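Long-range contacts in manganese-containing pseudocatalase (Thermus thermophilus, PDB 2V8T), which probably converts hydrogen peroxide into water and oxygen at a pair of manganese ions bound in each subunit: residues D19-A24 / K108-A113; M37-N42 / F152-A157; N42-S47 / N65-E70. All coordinates share one frame; numbering follows the deposited sequence.

Interaction 1: D19-A24 / K108-A113; sequences DPNAAA and KDVRNA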
ATOM      1  N   ASP A  19     -11.217 -21.100  16.983  1.00  7.82           N
ATOM      2  CA  ASP A  19     -10.552 -21.638  15.794  1.00  7.91           C
ATOM      3  C   ASP A  19      -9.934 -20.468  15.050  1.00  7.27           C
ATOM      4  O   ASP A  19     -10.519 -19.910  14.096  1.00  7.74           O
ATOM      5  CB  ASP A  19     -11.500 -22.432  14.927  1.00  8.50           C
ATOM      6  CG  ASP A  19     -10.753 -23.187  13.807  1.00  9.14           C
ATOM      7  OD1 ASP A  19      -9.618 -22.811  13.443  1.00  9.51           O
ATOM      8  OD2 ASP A  19     -11.385 -24.156  13.295  1.00 10.77           O
ATOM      9  N   PRO A  20      -8.727 -20.043  15.468  1.00  7.21           N
ATOM     10  CA  PRO A  20      -8.098 -18.874  14.871  1.00  7.03           C
ATOM     11  C   PRO A  20      -7.921 -18.986  13.368  1.00  6.68           C
ATOM     12  O   PRO A  20      -8.207 -18.042  12.634  1.00  6.80           O
ATOM     13  CB  PRO A  20      -6.751 -18.767  15.625  1.00  7.45           C
ATOM     14  CG  PRO A  20      -7.078 -19.353  17.003  1.00  8.38           C
ATOM     15  CD  PRO A  20      -7.992 -20.529  16.666  1.00  7.61           C
ATOM     16  N   ASN A  21      -7.383 -20.118  12.885  1.00  6.68           N
ATOM     17  CA  ASN A  21      -7.123 -20.207  11.462  1.00  6.63           C
ATOM     18  C   ASN A  21      -8.416 -20.241  10.629  1.00  6.74           C
ATOM     19  O   ASN A  21      -8.441 -19.743   9.497  1.00  7.19           O
ATOM     20  CB  ASN A  21      -6.197 -21.359  11.115  1.00  7.04           C
ATOM     21  CG  ASN A  21      -4.762 -21.109  11.553  1.00  7.12           C
ATOM     22  OD1 ASN A  21      -4.393 -19.978  11.936  1.00  7.85           O
ATOM     23  ND2 ASN A  21      -3.932 -22.135  11.433  1.00  8.57           N
ATOM     24  N   ALA A  22      -9.507 -20.807  11.174  1.00  6.95           N
ATOM     25  CA  ALA A  22     -10.798 -20.669  10.485  1.00  6.98           C
ATOM     26  C   ALA A  22     -11.180 -19.188  10.373  1.00  6.67           C
ATOM     27  O   ALA A  22     -11.618 -18.734   9.311  1.00  7.19           O
ATOM     28  CB  ALA A  22     -11.878 -21.442  11.186  1.00  7.86           C
ATOM     29  N   ALA A  23     -11.032 -18.443  11.470  1.00  6.73           N
ATOM     30  CA  ALA A  23     -11.330 -17.013  11.439  1.00  6.64           C
ATOM     31  C   ALA A  23     -10.493 -16.300  10.365  1.00  6.48           C
ATOM     32  O   ALA A  23     -10.969 -15.415   9.660  1.00  6.83           O
ATOM     33  CB  ALA A  23     -11.091 -16.401  12.804  1.00  7.31           C
ATOM     34  N   ALA A  24      -9.193 -16.654  10.291  1.00  6.63           N
ATOM     35  CA  ALA A  24      -8.291 -16.023   9.322  1.00  6.88           C
ATOM     36  C   ALA A  24      -8.733 -16.284   7.904  1.00  6.76           C
ATOM     37  O   ALA A  24      -8.594 -15.409   7.045  1.00  8.92           O
ATOM     38  CB  ALA A  24      -6.860 -16.512   9.548  1.00  7.58           C
ATOM     39  N   LYS A 108       0.833 -17.179  19.187  1.00  8.57           N
ATOM     40  CA  LYS A 108       2.132 -17.008  18.593  1.00  8.60           C
ATOM     41  C   LYS A 108       2.255 -17.757  17.266  1.00  8.01           C
ATOM     42  O   LYS A 108       3.060 -17.377  16.397  1.00  8.73           O
ATOM     43  CB  LYS A 108       3.229 -17.493  19.596  1.00 10.28           C
ATOM     44  CG  LYS A 108       4.619 -16.997  19.275  1.00 11.74           C
ATOM     45  CD  LYS A 108       5.645 -17.603  20.198  1.00 10.99           C
ATOM     46  CE  LYS A 108       5.962 -18.998  19.873  1.00 13.04           C
ATOM     47  NZ  LYS A 108       7.103 -19.616  20.663  1.00 13.43           N
ATOM     48  N   ASP A 109       1.533 -18.857  17.129  1.00  7.95           N
ATOM     49  CA  ASP A 109       1.739 -19.802  16.029  1.00  7.80           C
ATOM     50  C   ASP A 109       0.608 -19.805  15.000  1.00  8.21           C
ATOM     51  O   ASP A 109       0.705 -20.540  14.011  1.00 10.22           O
ATOM     52  CB  ASP A 109       1.934 -21.212  16.604  1.00  9.28           C
ATOM     53  CG  ASP A 109       3.161 -21.330  17.441  1.00  9.81           C
ATOM     54  OD1 ASP A 109       4.201 -20.760  17.090  1.00 10.12           O
ATOM     55  OD2 ASP A 109       3.106 -22.060  18.464  1.00 14.24           O
ATOM     56  N   VAL A 110      -0.452 -19.037  15.193  1.00  7.35           N
ATOM     57  CA  VAL A 110      -1.565 -19.014  14.249  1.00  7.73           C
ATOM     58  C   VAL A 110      -1.190 -18.176  13.034  1.00  7.15           C
ATOM     59  O   VAL A 110      -0.232 -17.411  13.053  1.00  8.20           O
ATOM     60  CB  VAL A 110      -2.856 -18.484  14.927  1.00  9.02           C
ATOM     61  CG1 VAL A 110      -3.241 -19.378  16.103  1.00 10.97           C
ATOM     62  CG2 VAL A 110      -2.774 -17.009  15.279  1.00 10.29           C
ATOM     63  N   ARG A 111      -1.978 -18.291  11.965  1.00  7.03           N
ATOM     64  CA  ARG A 111      -1.696 -17.496  10.763  1.00  6.97           C
ATOM     65  C   ARG A 111      -1.803 -15.997  11.052  1.00  6.66           C
ATOM     66  O   ARG A 111      -0.917 -15.214  10.664  1.00  7.53           O
ATOM     67  CB  ARG A 111      -2.620 -17.860   9.622  1.00  6.96           C
ATOM     68  CG  ARG A 111      -2.401 -19.272   9.062  1.00  6.85           C
ATOM     69  CD  ARG A 111      -3.323 -19.560   7.887  1.00  7.17           C
ATOM     70  NE  ARG A 111      -2.962 -18.768   6.707  1.00  6.86           N
ATOM     71  CZ  ARG A 111      -3.611 -17.714   6.237  1.00  6.92           C
ATOM     72  NH1 ARG A 111      -4.833 -17.410   6.622  1.00  7.38           N
ATOM     73  NH2 ARG A 111      -2.991 -16.967   5.314  1.00  7.71           N
ATOM     74  N   ASN A 112      -2.899 -15.604  11.693  1.00  6.91           N
ATOM     75  CA  ASN A 112      -3.241 -14.195  11.873  1.00  6.74           C
ATOM     76  C   ASN A 112      -3.064 -13.806  13.340  1.00  6.86           C
ATOM     77  O   ASN A 112      -3.954 -13.961  14.174  1.00  7.65           O
ATOM     78  CB  ASN A 112      -4.657 -13.900  11.373  1.00  7.04           C
ATOM     79  CG  ASN A 112      -4.996 -12.442  11.434  1.00  7.28           C
ATOM     80  OD1 ASN A 112      -4.471 -11.699  12.273  1.00  7.75           O
ATOM     81  ND2 ASN A 112      -5.917 -11.989  10.575  1.00  8.30           N
ATOM     82  N   ALA A 113      -1.864 -13.338  13.669  1.00  6.83           N
ATOM     83  CA  ALA A 113      -1.586 -12.862  15.012  1.00  7.52           C
ATOM     84  C   ALA A 113      -2.264 -11.502  15.266  1.00  6.83           C
ATOM     85  O   ALA A 113      -2.488 -11.157  16.435  1.00  7.61           O
ATOM     86  CB  ALA A 113      -0.055 -12.764  15.237  1.00 10.01           C
TER
HETATM   87  O   HOH W   1      -5.040 -17.291  12.331  1.00  7.72           O
HETATM   88  O   HOH W   2      -6.251 -15.698  14.143  1.00  8.28           O
HETATM   89  O   HOH W   3      -6.623 -19.590   7.357  1.00  8.46           O
HETATM   90  O   HOH W   4      -1.018 -21.849  12.179  0.50 24.43           O
HETATM   91  O   HOH W   5      -6.725 -13.208   8.077  1.00  9.30           O

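Interaction 2: M37-N42 / F152-A157; sequences MSTLMN and FFLEVA. With MN (manganese (II) ion), chain D.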
ATOM      1  N   MET A  37     -17.106  -6.419   2.313  1.00  6.52           N
ATOM      2  CA  MET A  37     -16.776  -4.994   2.255  1.00  6.72           C
ATOM      3  C   MET A  37     -16.785  -4.483   0.824  1.00  6.41           C
ATOM      4  O   MET A  37     -17.157  -3.343   0.575  1.00  6.84           O
ATOM      5  CB  MET A  37     -15.419  -4.692   2.893  0.70  7.08           C
ATOM      6  CG  MET A  37     -15.376  -4.728   4.349  0.70  7.45           C
ATOM      7  SD  MET A  37     -16.168  -3.252   5.101  0.70  8.58           S
ATOM      8  CE  MET A  37     -14.977  -1.961   4.723  0.70 11.24           C
ATOM      9  N   SER A  38     -16.278  -5.295  -0.102  1.00  6.77           N
ATOM     10  CA  SER A  38     -16.220  -4.877  -1.486  1.00  6.62           C
ATOM     11  C   SER A  38     -17.592  -4.800  -2.126  1.00  6.74           C
ATOM     12  O   SER A  38     -17.878  -3.810  -2.812  1.00  7.32           O
ATOM     13  CB  SER A  38     -15.317  -5.778  -2.304  1.00  7.03           C
ATOM     14  OG  SER A  38     -13.988  -5.557  -1.871  1.00  7.90           O
ATOM     15  N   THR A  39     -18.424  -5.803  -1.971  1.00  6.77           N
ATOM     16  CA  THR A  39     -19.774  -5.692  -2.565  1.00  7.24           C
ATOM     17  C   THR A  39     -20.531  -4.534  -1.932  1.00  6.95           C
ATOM     18  O   THR A  39     -21.107  -3.698  -2.643  1.00  7.10           O
ATOM     19  CB  THR A  39     -20.491  -7.027  -2.520  1.00  7.90           C
ATOM     20  OG1 THR A  39     -20.476  -7.457  -1.172  1.00  8.44           O
ATOM     21  CG2 THR A  39     -19.837  -8.041  -3.431  1.00 10.60           C
ATOM     22  N   LEU A  40     -20.464  -4.409  -0.606  1.00  6.31           N
ATOM     23  CA  LEU A  40     -21.063  -3.270   0.080  1.00  6.34           C
ATOM     24  C   LEU A  40     -20.617  -1.973  -0.534  1.00  6.26           C
ATOM     25  O   LEU A  40     -21.437  -1.106  -0.898  1.00  6.62           O
ATOM     26  CB  LEU A  40     -20.684  -3.300   1.553  1.00  6.34           C
ATOM     27  CG  LEU A  40     -21.014  -2.036   2.324  1.00  6.71           C
ATOM     28  CD1 LEU A  40     -22.497  -1.726   2.324  1.00  7.42           C
ATOM     29  CD2 LEU A  40     -20.459  -2.155   3.754  1.00  7.54           C
ATOM     30  N   MET A  41     -19.295  -1.720  -0.567  1.00  6.17           N
ATOM     31  CA  MET A  41     -18.843  -0.385  -0.903  1.00  6.21           C
ATOM     32  C   MET A  41     -18.992  -0.094  -2.391  1.00  6.14           C
ATOM     33  O   MET A  41     -19.229   1.063  -2.781  1.00  6.45           O
ATOM     34  CB  MET A  41     -17.402  -0.224  -0.428  0.50  6.46           C
ATOM     35  CG  MET A  41     -17.274  -0.215   1.121  0.50  8.30           C
ATOM     36  SD  MET A  41     -17.782   1.403   1.825  0.50 11.35           S
ATOM     37  CE  MET A  41     -18.216   1.017   3.536  0.50 12.78           C
ATOM     38  N   ASN A  42     -18.868  -1.120  -3.248  1.00  6.20           N
ATOM     39  CA  ASN A  42     -19.177  -0.924  -4.647  1.00  6.40           C
ATOM     40  C   ASN A  42     -20.615  -0.389  -4.820  1.00  6.19           C
ATOM     41  O   ASN A  42     -20.842   0.598  -5.496  1.00  6.68           O
ATOM     42  CB  ASN A  42     -19.025  -2.249  -5.448  1.00  6.69           C
ATOM     43  CG  ASN A  42     -17.602  -2.383  -5.958  1.00  7.21           C
ATOM     44  OD1 ASN A  42     -17.295  -1.841  -6.998  1.00  8.67           O
ATOM     45  ND2 ASN A  42     -16.738  -3.065  -5.215  1.00  8.24           N
ATOM     46  N   PHE A 152     -22.193  -7.992 -11.712  1.00  6.67           N
ATOM     47  CA  PHE A 152     -22.495  -9.415 -11.995  1.00  6.87           C
ATOM     48  C   PHE A 152     -21.246 -10.257 -11.751  1.00  6.60           C
ATOM     49  O   PHE A 152     -21.270 -11.271 -11.057  1.00  7.01           O
ATOM     50  CB  PHE A 152     -23.008  -9.505 -13.436  1.00  7.17           C
ATOM     51  CG  PHE A 152     -23.372 -10.912 -13.851  1.00  6.92           C
ATOM     52  CD1 PHE A 152     -24.618 -11.443 -13.579  1.00  7.99           C
ATOM     53  CD2 PHE A 152     -22.454 -11.706 -14.512  1.00  7.88           C
ATOM     54  CE1 PHE A 152     -24.955 -12.730 -13.970  1.00  8.75           C
ATOM     55  CE2 PHE A 152     -22.781 -13.001 -14.905  1.00  9.13           C
ATOM     56  CZ  PHE A 152     -24.036 -13.490 -14.646  1.00  8.81           C
ATOM     57  N   PHE A 153     -20.121  -9.805 -12.356  1.00  6.72           N
ATOM     58  CA  PHE A 153     -18.820 -10.466 -12.115  1.00  6.77           C
ATOM     59  C   PHE A 153     -18.482 -10.507 -10.623  1.00  6.48           C
ATOM     60  O   PHE A 153     -18.067 -11.531 -10.095  1.00  6.83           O
ATOM     61  CB  PHE A 153     -17.734  -9.746 -12.914  1.00  7.10           C
ATOM     62  CG  PHE A 153     -16.360 -10.149 -12.476  1.00  7.17           C
ATOM     63  CD1 PHE A 153     -15.863 -11.428 -12.751  1.00  8.30           C
ATOM     64  CD2 PHE A 153     -15.583  -9.310 -11.710  1.00  8.90           C
ATOM     65  CE1 PHE A 153     -14.648 -11.844 -12.234  1.00  9.01           C
ATOM     66  CE2 PHE A 153     -14.327  -9.747 -11.246  1.00 10.41           C
ATOM     67  CZ  PHE A 153     -13.892 -11.043 -11.507  1.00  9.56           C
ATOM     68  N   LEU A 154     -18.647  -9.359  -9.937  1.00  6.92           N
ATOM     69  CA  LEU A 154     -18.266  -9.264  -8.530  1.00  6.85           C
ATOM     70  C   LEU A 154     -19.009 -10.320  -7.727  1.00  6.58           C
ATOM     71  O   LEU A 154     -18.438 -10.969  -6.844  1.00  7.29           O
ATOM     72  CB  LEU A 154     -18.598  -7.913  -7.928  0.50 10.32           C
ATOM     73  CG  LEU A 154     -17.690  -7.208  -6.935  0.50 15.95           C
ATOM     74  CD1 LEU A 154     -18.510  -6.044  -6.254  0.50 17.51           C
ATOM     75  CD2 LEU A 154     -16.846  -8.125  -6.067  0.50 16.16           C
ATOM     76  N   GLU A 155     -20.321 -10.484  -7.952  1.00  6.72           N
ATOM     77  CA  GLU A 155     -21.061 -11.451  -7.204  1.00  6.74           C
ATOM     78  C   GLU A 155     -20.593 -12.868  -7.432  1.00  6.59           C
ATOM     79  O   GLU A 155     -20.542 -13.668  -6.491  1.00  7.35           O
ATOM     80  CB  GLU A 155     -22.588 -11.335  -7.452  1.00  7.05           C
ATOM     81  CG  GLU A 155     -23.190 -10.072  -6.865  1.00  7.09           C
ATOM     82  CD  GLU A 155     -23.355 -10.049  -5.352  1.00  6.91           C
ATOM     83  OE1 GLU A 155     -23.508 -11.108  -4.705  1.00  7.52           O
ATOM     84  OE2 GLU A 155     -23.479  -8.924  -4.768  1.00  7.49           O
ATOM     85  N   VAL A 156     -20.290 -13.244  -8.685  1.00  6.65           N
ATOM     86  CA  VAL A 156     -19.854 -14.627  -8.923  1.00  6.88           C
ATOM     87  C   VAL A 156     -18.398 -14.852  -8.469  1.00  6.84           C
ATOM     88  O   VAL A 156     -18.067 -15.969  -8.053  1.00  7.30           O
ATOM     89  CB  VAL A 156     -20.152 -15.100 -10.345  1.00  7.25           C
ATOM     90  CG1 VAL A 156     -21.658 -15.165 -10.568  1.00  9.14           C
ATOM     91  CG2 VAL A 156     -19.464 -14.286 -11.427  1.00  7.62           C
ATOM     92  N   ALA A 157     -17.551 -13.830  -8.524  1.00  6.73           N
ATOM     93  CA  ALA A 157     -16.204 -13.943  -7.949  1.00  7.14           C
ATOM     94  C   ALA A 157     -16.308 -14.109  -6.411  1.00  6.93           C
ATOM     95  O   ALA A 157     -15.655 -14.969  -5.817  1.00  7.42           O
ATOM     96  CB  ALA A 157     -15.377 -12.723  -8.317  1.00  7.83           C
TER
HETATM   97 MN    MN D1304     -24.057  -9.715  -2.792  1.00  7.11          MN
HETATM   98  O   HOH W   6     -22.358  -9.608  -1.430  0.25  7.17           O

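Interaction 3: N42-S47 / N65-E70; sequences NYMYQS and NIATEE. With MN (manganese (II) ion), chain D; MN (manganese (II) ion), chain C.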
ATOM      1  N   ASN A  42     -18.868  -1.120  -3.248  1.00  6.20           N
ATOM      2  CA  ASN A  42     -19.177  -0.924  -4.647  1.00  6.40           C
ATOM      3  C   ASN A  42     -20.615  -0.389  -4.820  1.00  6.19           C
ATOM      4  O   ASN A  42     -20.842   0.598  -5.496  1.00  6.68           O
ATOM      5  CB  ASN A  42     -19.025  -2.249  -5.448  1.00  6.69           C
ATOM      6  CG  ASN A  42     -17.602  -2.383  -5.958  1.00  7.21           C
ATOM      7  OD1 ASN A  42     -17.295  -1.841  -6.998  1.00  8.67           O
ATOM      8  ND2 ASN A  42     -16.738  -3.065  -5.215  1.00  8.24           N
ATOM      9  N   TYR A  43     -21.566  -1.122  -4.220  1.00  6.27           N
ATOM     10  CA  TYR A  43     -22.972  -0.728  -4.471  1.00  6.72           C
ATOM     11  C   TYR A  43     -23.293   0.558  -3.749  1.00  6.49           C
ATOM     12  O   TYR A  43     -24.091   1.378  -4.255  1.00  7.05           O
ATOM     13  CB  TYR A  43     -23.894  -1.858  -4.079  1.00  6.77           C
ATOM     14  CG  TYR A  43     -23.525  -3.184  -4.673  1.00  6.81           C
ATOM     15  CD1 TYR A  43     -22.781  -3.346  -5.857  1.00  7.15           C
ATOM     16  CD2 TYR A  43     -23.902  -4.353  -4.013  1.00  6.67           C
ATOM     17  CE1 TYR A  43     -22.371  -4.582  -6.288  1.00  7.30           C
ATOM     18  CE2 TYR A  43     -23.538  -5.613  -4.452  1.00  6.95           C
ATOM     19  CZ  TYR A  43     -22.740  -5.718  -5.606  1.00  7.14           C
ATOM     20  OH  TYR A  43     -22.299  -6.924  -6.061  1.00  8.08           O
ATOM     21  N   MET A  44     -22.706   0.781  -2.583  1.00  6.49           N
ATOM     22  CA  MET A  44     -22.964   2.012  -1.855  1.00  6.82           C
ATOM     23  C   MET A  44     -22.517   3.199  -2.688  1.00  6.49           C
ATOM     24  O   MET A  44     -23.279   4.152  -2.915  1.00  6.77           O
ATOM     25  CB  MET A  44     -22.280   1.994  -0.517  1.00  7.53           C
ATOM     26  CG  MET A  44     -22.726   3.000   0.406  1.00 10.53           C
ATOM     27  SD  MET A  44     -24.469   2.919   0.886  1.00 12.49           S
ATOM     28  CE  MET A  44     -24.459   1.718   1.725  1.00 14.38           C
ATOM     29  N   TYR A  45     -21.239   3.207  -3.133  1.00  6.39           N
ATOM     30  CA  TYR A  45     -20.754   4.347  -3.905  1.00  6.63           C
ATOM     31  C   TYR A  45     -21.454   4.462  -5.241  1.00  6.37           C
ATOM     32  O   TYR A  45     -21.754   5.572  -5.684  1.00  6.72           O
ATOM     33  CB  TYR A  45     -19.236   4.329  -4.023  1.00  7.35           C
ATOM     34  CG  TYR A  45     -18.594   4.864  -2.770  1.00  8.49           C
ATOM     35  CD1 TYR A  45     -18.231   6.194  -2.647  1.00 14.41           C
ATOM     36  CD2 TYR A  45     -18.402   4.085  -1.646  1.00  8.24           C
ATOM     37  CE1 TYR A  45     -17.728   6.695  -1.491  1.00 19.01           C
ATOM     38  CE2 TYR A  45     -17.899   4.569  -0.441  1.00  9.81           C
ATOM     39  CZ  TYR A  45     -17.558   5.915  -0.405  1.00 14.27           C
ATOM     40  OH  TYR A  45     -17.012   6.445   0.761  1.00 18.87           O
ATOM     41  N   GLN A  46     -21.725   3.331  -5.931  1.00  6.46           N
ATOM     42  CA  GLN A  46     -22.488   3.448  -7.163  1.00  6.36           C
ATOM     43  C   GLN A  46     -23.834   4.117  -6.901  1.00  6.68           C
ATOM     44  O   GLN A  46     -24.326   4.923  -7.693  1.00  7.23           O
ATOM     45  CB  GLN A  46     -22.713   2.074  -7.813  1.00  6.70           C
ATOM     46  CG  GLN A  46     -21.432   1.511  -8.417  1.00  6.66           C
ATOM     47  CD  GLN A  46     -21.607   0.058  -8.781  1.00  8.26           C
ATOM     48  OE1 GLN A  46     -22.736  -0.423  -8.828  1.00 13.03           O
ATOM     49  NE2 GLN A  46     -20.526  -0.656  -9.047  1.00  8.98           N
ATOM     50  N   SER A  47     -24.491   3.760  -5.769  1.00  6.48           N
ATOM     51  CA  SER A  47     -25.772   4.356  -5.475  1.00  6.71           C
ATOM     52  C   SER A  47     -25.640   5.854  -5.221  1.00  6.69           C
ATOM     53  O   SER A  47     -26.480   6.646  -5.680  1.00  7.55           O
ATOM     54  CB  SER A  47     -26.475   3.640  -4.330  1.00  7.16           C
ATOM     55  OG  SER A  47     -25.990   3.933  -3.030  1.00  7.26           O
ATOM     56  N   ASN A  65     -30.771  -0.626  -2.890  1.00  6.88           N
ATOM     57  CA  ASN A  65     -31.316  -1.601  -1.966  1.00  6.85           C
ATOM     58  C   ASN A  65     -30.337  -2.754  -1.691  1.00  6.60           C
ATOM     59  O   ASN A  65     -30.177  -3.171  -0.550  1.00  7.05           O
ATOM     60  CB  ASN A  65     -32.631  -2.146  -2.505  1.00  7.62           C
ATOM     61  CG  ASN A  65     -33.286  -3.067  -1.530  1.00  7.76           C
ATOM     62  OD1 ASN A  65     -33.715  -2.641  -0.446  1.00  8.82           O
ATOM     63  ND2 ASN A  65     -33.362  -4.338  -1.868  1.00  8.54           N
ATOM     64  N   ILE A  66     -29.690  -3.275  -2.740  1.00  6.88           N
ATOM     65  CA  ILE A  66     -28.715  -4.341  -2.517  1.00  6.50           C
ATOM     66  C   ILE A  66     -27.555  -3.810  -1.673  1.00  6.46           C
ATOM     67  O   ILE A  66     -27.072  -4.518  -0.783  1.00  6.85           O
ATOM     68  CB  ILE A  66     -28.297  -5.026  -3.815  1.00  6.98           C
ATOM     69  CG1 ILE A  66     -29.489  -5.752  -4.427  1.00  7.62           C
ATOM     70  CG2 ILE A  66     -27.143  -6.007  -3.556  1.00  7.56           C
ATOM     71  CD1 ILE A  66     -29.204  -6.367  -5.808  1.00  9.15           C
ATOM     72  N   ALA A  67     -27.131  -2.552  -1.882  1.00  6.57           N
ATOM     73  CA  ALA A  67     -26.105  -1.979  -1.024  1.00  6.47           C
ATOM     74  C   ALA A  67     -26.507  -2.116   0.453  1.00  6.47           C
ATOM     75  O   ALA A  67     -25.693  -2.418   1.327  1.00  7.26           O
ATOM     76  CB  ALA A  67     -25.892  -0.511  -1.347  1.00  7.36           C
ATOM     77  N   THR A  68     -27.780  -1.795   0.745  1.00  6.83           N
ATOM     78  CA  THR A  68     -28.263  -1.855   2.123  1.00  6.71           C
ATOM     79  C   THR A  68     -28.196  -3.272   2.673  1.00  6.60           C
ATOM     80  O   THR A  68     -27.827  -3.496   3.815  1.00  7.14           O
ATOM     81  CB  THR A  68     -29.676  -1.277   2.211  1.00  7.20           C
ATOM     82  OG1 THR A  68     -29.677  -0.005   1.584  1.00  7.47           O
ATOM     83  CG2 THR A  68     -30.118  -1.129   3.652  1.00  7.92           C
ATOM     84  N   GLU A  69     -28.597  -4.265   1.847  1.00  6.54           N
ATOM     85  CA  GLU A  69     -28.487  -5.642   2.294  1.00  6.50           C
ATOM     86  C   GLU A  69     -27.015  -5.984   2.646  1.00  6.34           C
ATOM     87  O   GLU A  69     -26.747  -6.681   3.630  1.00  6.53           O
ATOM     88  CB  GLU A  69     -29.010  -6.639   1.240  1.00  6.62           C
ATOM     89  CG  GLU A  69     -28.912  -8.045   1.800  1.00  6.95           C
ATOM     90  CD  GLU A  69     -29.531  -9.173   0.997  1.00  6.53           C
ATOM     91  OE1 GLU A  69     -30.118  -8.938  -0.091  1.00  7.15           O
ATOM     92  OE2 GLU A  69     -29.378 -10.335   1.478  1.00  7.64           O
ATOM     93  N   GLU A  70     -26.062  -5.516   1.819  1.00  6.31           N
ATOM     94  CA  GLU A  70     -24.665  -5.872   2.078  1.00  6.21           C
ATOM     95  C   GLU A  70     -24.165  -5.312   3.394  1.00  6.42           C
ATOM     96  O   GLU A  70     -23.215  -5.891   3.981  1.00  6.52           O
ATOM     97  CB  GLU A  70     -23.755  -5.418   0.927  1.00  6.52           C
ATOM     98  CG  GLU A  70     -24.093  -5.903  -0.475  1.00  6.80           C
ATOM     99  CD  GLU A  70     -24.012  -7.405  -0.749  1.00  7.50           C
ATOM    100  OE1 GLU A  70     -23.998  -8.169   0.178  1.00 11.33           O
ATOM    101  OE2 GLU A  70     -24.074  -7.775  -1.940  1.00  8.94           O
TER
HETATM  102 MN    MN D1304     -24.057  -9.715  -2.792  1.00  7.11          MN
HETATM  103 MN    MN C1303     -23.217 -10.156   0.376  1.00  7.51          MN
HETATM  104  O   HOH W   6     -22.358  -9.608  -1.430  0.25  7.17           O
HETATM  105  O   HOH W   7     -23.133 -12.371   0.105  0.25 11.64           O

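Interaction 1: D19-A24 / K108-A113
The two flat groups, the amide of Asn21 and the guanidinium of Arg111, stand 64° apart and therefore do not stack. The amide works through its oxygen: OD1 takes the backbone N-H of Arg111 on a lone pair, in the carbonyl plane, with OD1 to Arg111 N at 2.9 Å. The N-H...O angle of 174° makes the bond nearly straight. The same oxygen lies 3.6 Å from Arg111 CG, which, anti to the carbonyl carbon and beside the backbone N (chi1 -68°), is on the same side as the bonded N-H. At the guanidinium, Ala24 CB approaches NH1 obliquely at 3.7 Å, consistent with the bend of the Arg111 chain at its third torsion. Farther along, Ala24 CB meets Asn112 CB at 3.9 Å, and the Pro20 ring crosses Val110 at about a right angle, with Pro20 CB 3.6 Å from Val110 CG1.

Water extends this single direct bond. Water 1 accepts from Asn112 N at 2.8 Å and lies within donating reach of Asn21 OD1; water 3 joins Asn21 O to Arg111 NH1, and water 4 joins Asn21 ND2 to Asp109 O. The helix start is fixed separately: Asp19 is its N-cap, OD1 receiving Ala22 N at 3.0 Å from above the carboxylate plane. Other polar ends point elsewhere, Arg111 NH2 to Ala128 O and to Arg111 O of the third subunit, Asn112 OD1 to His115 N, and Asp19 OD2 to Lys108 of the third subunit in a salt bridge.

The contact thus lays the first turn of helix 20-26 against the loop leading into helix 114-117, whose His115 and Phe116 touch Ala23 and Pro20, while Ala22 and Ala23 rest on Leu84 of helix 57-85.

Interaction 2: M37-N42 / F152-A157
Leu154 carries the apolar part of this contact, its CB pointing at helix 36-49. CG faces Thr39 CG2. There the chain forks: CD2 stays alongside that methyl at 4.0 Å, while CD1 pushes between two residues, 3.7 Å from Thr39 CG2 and 3.6 Å from Asn42 ND2. Its first torsion, -142°, is not staggered, and two conformers are modelled, evidence that this slot does not hold one rotamer strictly. The segment axes are 10.6 Å apart and nearly antiparallel at 162°, a separation spanned mainly by Leu154 reaching toward Thr39 and Asn42.

Asn42 ND2 donates to Ser38 O at 2.8 Å, one turn back, from above the carbonyl plane, and bonds Tyr137 O; OD1 accepts from Phe139 N. An alanine here would remove these amide bonds and the CG and ND2 contacts with Leu154 CD1, and would probably loosen the tie to the loop at Tyr137 and Phe139.

Glu155 bends at its second torsion, and its carboxylate grips one manganese with both oxygens, OE1 at 2.4 Å and OE2 at 2.2 Å. Crossing Thr39 at about a right angle, it brings OE2 to 4.0 Å from Thr39 CG2; OE2 also accepts a hydrogen bond from Tyr43 OH. A buried glutamate on an antiparallel helix pair, chelating one ion of a dinuclear centre, is characteristic of the ferritin-like four-helix bundle of manganese catalases.

Interaction 3: N42-S47 / N65-E70
Helices 36-49 and 57-85 come close where a small residue permits it: the axes of the two segments approach to 8.1 Å at 144°, and Tyr43 CA lies only 4.8 Å from Ala67 CA. The methyl of Ala67 meets Tyr43 CB at 3.6 Å, with no longer side chain to keep the backbones apart.

Beyond CB, the Tyr43 ring is set by two torsions. CG stands beside the backbone N, and the second torsion of -24° turns the ring well away from the more usual perpendicular setting. This places CD2 3.7 Å from Ile66 CG2 in an oblique approach and brings the CE2 edge to Glu70 OE2 at 3.4 Å, the oxygen lying near the ring plane. With its hydroxyl end at a second metal-binding carboxylate, that of Glu155, one ring borders two metal ligands.

Met44 starts differently, with CG anti to the backbone N, and then bends at both later torsions, curling its CE back to 4.1 Å from Ala67 CB. Ser47 OG donates to Met44 O on a lone pair and also meets Arg4 NH2 of the fifth subunit.

Glu70 is likewise folded, bent at its second torsion, so that its carboxylate spans the metals: OE1 is 2.1 Å from the chain C manganese and OE2 2.1 Å from the chain D manganese. Water 6 links the same two ions. With His73 three residues on, this is the Glu-x-x-His pattern and bridging carboxylate known from dinuclear sites in ferritin-like four-helix bundles.

From the N terminus the chain passes 19-24, then 37-47 along helix 36-49, whose Asn42 belongs to both interaction 2 and interaction 3. Interaction 3 closes first, joining helix 36-49 to helix 57-85 over 17 residues, and lies within the loops of both others. Interaction 1 closes next and interaction 2 last, on helix 144-166; since their segments alternate, these two loops cross. Interactions 2 and 3, with centres 10 Å apart, meet at the dimanganese site and share water 6. Interaction 1, about 13 Å from interaction 2 and about 17 Å from interaction 3 at the nearest atoms, joins the start of helix 20-26 to the loop before helix 114-117, where other subunits also touch.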